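Local structure of large ribosomal subunit protein uL10 (1ZAV) at residues 20-25 with 85-90. The protein probably forms the base of the ribosomal stalk, binding large-subunit rRNA and L7/L12 dimers and supporting the work of GTP-bound translation factors. Residues are numbered along the deposited sequence; the frame is centred on the assembly and turned at random. Where two conformers were deposited one is given.
Sequences KKTSLI and VLYVTE
Leu24 and Val88 face each other where two antiparallel strands, 24-28 and 83-88, begin and end their pairing. From Leu24, CB lies 4.1 Å from Val88 CG2. CG is anti to the backbone N (chi1 165°) and comes to 4.1 Å from the carbonyl oxygen of Leu86. Of the two methyls, CD2 does the touching, meeting Val88 CG2 at 3.9 Å and, in one of the two modelled conformers of Leu86, that residue's CD2. A branched aliphatic tip suits this buried place, between the adjacent strand and helix 94-106.

Two backbone bonds join the segments here, the first from Ser23, just ahead of the strand: Ser23 N donates to Val88 O at 2.9 Å, and Val88 N to Leu24 O at a longer 3.2 Å. Leu26 with Leu86 continues the pairing. Leu24 N is buried without a partner.

On the other face, Ile25 and Tyr87 form a non-hydrogen-bonded antiparallel pair, and Ile25 CG2 meets Val85 CG2 at 3.8 Å. Beta-branched Ile25 and Val88 suit extended strands buried under helices. Thr22 sends its methyl CG2 against Tyr87 CB and Thr89 CG2, while OG1 makes a weak hydrogen bond to Phe19 O; threonine thus offers carbon to the contact and oxygen to helix 5-19. Farther out, Lys21 lays CE 3.5 Å from Thr89 CG2; lysine suits this exposed margin, its aliphatic part packing beneath a charged tip.

Within the antiparallel sheet, strand 53-58 flanks 83-88 and strand 114-119 flanks 24-28. Helix 94-106 packs on Leu24, Leu86 and Val88, and helix 5-19 covers Ile25 and Tyr87.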
loop_
_atom_site.group_PDB
_atom_site.type_symbol
_atom_site.label_atom_id
_atom_site.label_comp_id
_atom_site.label_asym_id
_atom_site.label_seq_id
_atom_site.Cartn_x
_atom_site.Cartn_y
_atom_site.Cartn_z
ATOM N N LYS A 20 18.189 -9.568 -24.538
ATOM C CA LYS A 20 16.932 -10.267 -24.757
ATOM C C LYS A 20 16.556 -11.125 -23.554
ATOM O O LYS A 20 15.420 -11.583 -23.446
ATOM C CB LYS A 20 17.007 -11.162 -26.000
ATOM C CG LYS A 20 16.912 -10.428 -27.327
ATOM C CD LYS A 20 16.731 -11.413 -28.477
ATOM C CE LYS A 20 15.439 -12.211 -28.327
ATOM N NZ LYS A 20 15.336 -13.312 -29.326
ATOM N N LYS A 21 17.499 -11.350 -22.645
ATOM C CA LYS A 21 17.197 -12.179 -21.485
ATOM C C LYS A 21 17.375 -11.496 -20.128
ATOM O O LYS A 21 17.127 -12.106 -19.094
ATOM C CB LYS A 21 18.043 -13.455 -21.509
ATOM C CG LYS A 21 19.477 -13.281 -21.033
ATOM C CD LYS A 21 20.035 -14.624 -20.552
ATOM C CE LYS A 21 21.378 -14.468 -19.851
ATOM N NZ LYS A 21 21.785 -15.717 -19.141
ATOM N N THR A 22 17.802 -10.241 -20.137
ATOM C CA THR A 22 18.024 -9.486 -18.903
ATOM C C THR A 22 16.732 -9.068 -18.216
ATOM O O THR A 22 15.700 -8.907 -18.868
ATOM C CB THR A 22 18.823 -8.221 -19.189
ATOM O OG1 THR A 22 18.227 -7.527 -20.295
ATOM C CG2 THR A 22 20.268 -8.573 -19.510
ATOM N N SER A 23 16.800 -8.891 -16.897
ATOM C CA SER A 23 15.643 -8.475 -16.117
ATOM C C SER A 23 15.837 -7.015 -15.700
ATOM O O SER A 23 14.935 -6.379 -15.157
ATOM C CB SER A 23 15.481 -9.366 -14.881
ATOM O OG SER A 23 16.537 -9.173 -13.955
ATOM N N LEU A 24 17.026 -6.498 -15.972
ATOM C CA LEU A 24 17.373 -5.123 -15.661
ATOM C C LEU A 24 18.478 -4.637 -16.585
ATOM O O LEU A 24 19.421 -5.369 -16.894
ATOM C CB LEU A 24 17.852 -4.989 -14.198
ATOM C CG LEU A 24 18.581 -3.669 -13.888
ATOM C CD1 LEU A 24 17.573 -2.531 -13.935
ATOM C CD2 LEU A 24 19.241 -3.708 -12.505
ATOM N N ILE A 25 18.321 -3.403 -17.042
ATOM C CA ILE A 25 19.294 -2.716 -17.869
ATOM C C ILE A 25 19.218 -1.293 -17.314
ATOM O O ILE A 25 18.195 -0.627 -17.449
ATOM C CB ILE A 25 18.909 -2.694 -19.383
ATOM C CG1 ILE A 25 18.889 -4.117 -19.948
ATOM C CG2 ILE A 25 19.926 -1.869 -20.163
ATOM C CD1 ILE A 25 18.409 -4.202 -21.417
ATOM N N VAL A 85 26.752 0.320 -18.535
ATOM C CA VAL A 85 25.497 -0.386 -18.420
ATOM C C VAL A 85 25.522 -1.464 -17.341
ATOM O O VAL A 85 26.435 -2.289 -17.284
ATOM C CB VAL A 85 25.105 -1.006 -19.801
ATOM C CG1 VAL A 85 26.056 -2.119 -20.186
ATOM C CG2 VAL A 85 23.715 -1.514 -19.757
ATOM N N LEU A 86 24.506 -1.440 -16.486
ATOM C CA LEU A 86 24.368 -2.402 -15.399
ATOM C C LEU A 86 23.216 -3.323 -15.764
ATOM O O LEU A 86 22.084 -2.871 -15.911
ATOM C CB LEU A 86 24.053 -1.663 -14.092
ATOM C CG LEU A 86 23.890 -2.415 -12.768
ATOM C CD1 LEU A 86 23.664 -1.400 -11.649
ATOM C CD2 LEU A 86 22.721 -3.376 -12.837
ATOM N N TYR A 87 23.488 -4.613 -15.925
ATOM C CA TYR A 87 22.412 -5.526 -16.266
ATOM C C TYR A 87 22.432 -6.789 -15.441
ATOM O O TYR A 87 23.483 -7.195 -14.938
ATOM C CB TYR A 87 22.414 -5.834 -17.774
ATOM C CG TYR A 87 23.675 -6.464 -18.306
ATOM C CD1 TYR A 87 23.939 -7.815 -18.111
ATOM C CD2 TYR A 87 24.586 -5.714 -19.039
ATOM C CE1 TYR A 87 25.080 -8.408 -18.643
ATOM C CE2 TYR A 87 25.731 -6.294 -19.574
ATOM C CZ TYR A 87 25.967 -7.641 -19.375
ATOM O OH TYR A 87 27.088 -8.210 -19.921
ATOM N N VAL A 88 21.251 -7.378 -15.277
ATOM C CA VAL A 88 21.080 -8.596 -14.503
ATOM C C VAL A 88 20.538 -9.712 -15.382
ATOM O O VAL A 88 19.546 -9.531 -16.089
ATOM C CB VAL A 88 20.105 -8.373 -13.321
ATOM C CG1 VAL A 88 19.828 -9.697 -12.606
ATOM C CG2 VAL A 88 20.703 -7.360 -12.341
ATOM N N THR A 89 21.198 -10.866 -15.340
ATOM C CA THR A 89 20.760 -12.004 -16.134
ATOM C C THR A 89 20.216 -13.114 -15.239
ATOM O O THR A 89 19.471 -13.980 -15.701
ATOM C CB THR A 89 21.914 -12.557 -17.017
ATOM O OG1 THR A 89 23.088 -12.743 -16.222
ATOM C CG2 THR A 89 22.231 -11.586 -18.148
ATOM N N GLU A 90 20.586 -13.089 -13.961
ATOM C CA GLU A 90 20.103 -14.092 -13.027
ATOM C C GLU A 90 19.947 -13.508 -11.631
ATOM O O GLU A 90 20.846 -12.834 -11.140
ATOM C CB GLU A 90 21.041 -15.302 -12.968
ATOM C CG GLU A 90 20.378 -16.479 -12.262
ATOM C CD GLU A 90 21.287 -17.680 -12.073
ATOM O OE1 GLU A 90 20.764 -18.742 -11.683
ATOM O OE2 GLU A 90 22.511 -17.567 -12.305
HETATM O O HOH W 1 17.278 -14.738 -18.212
#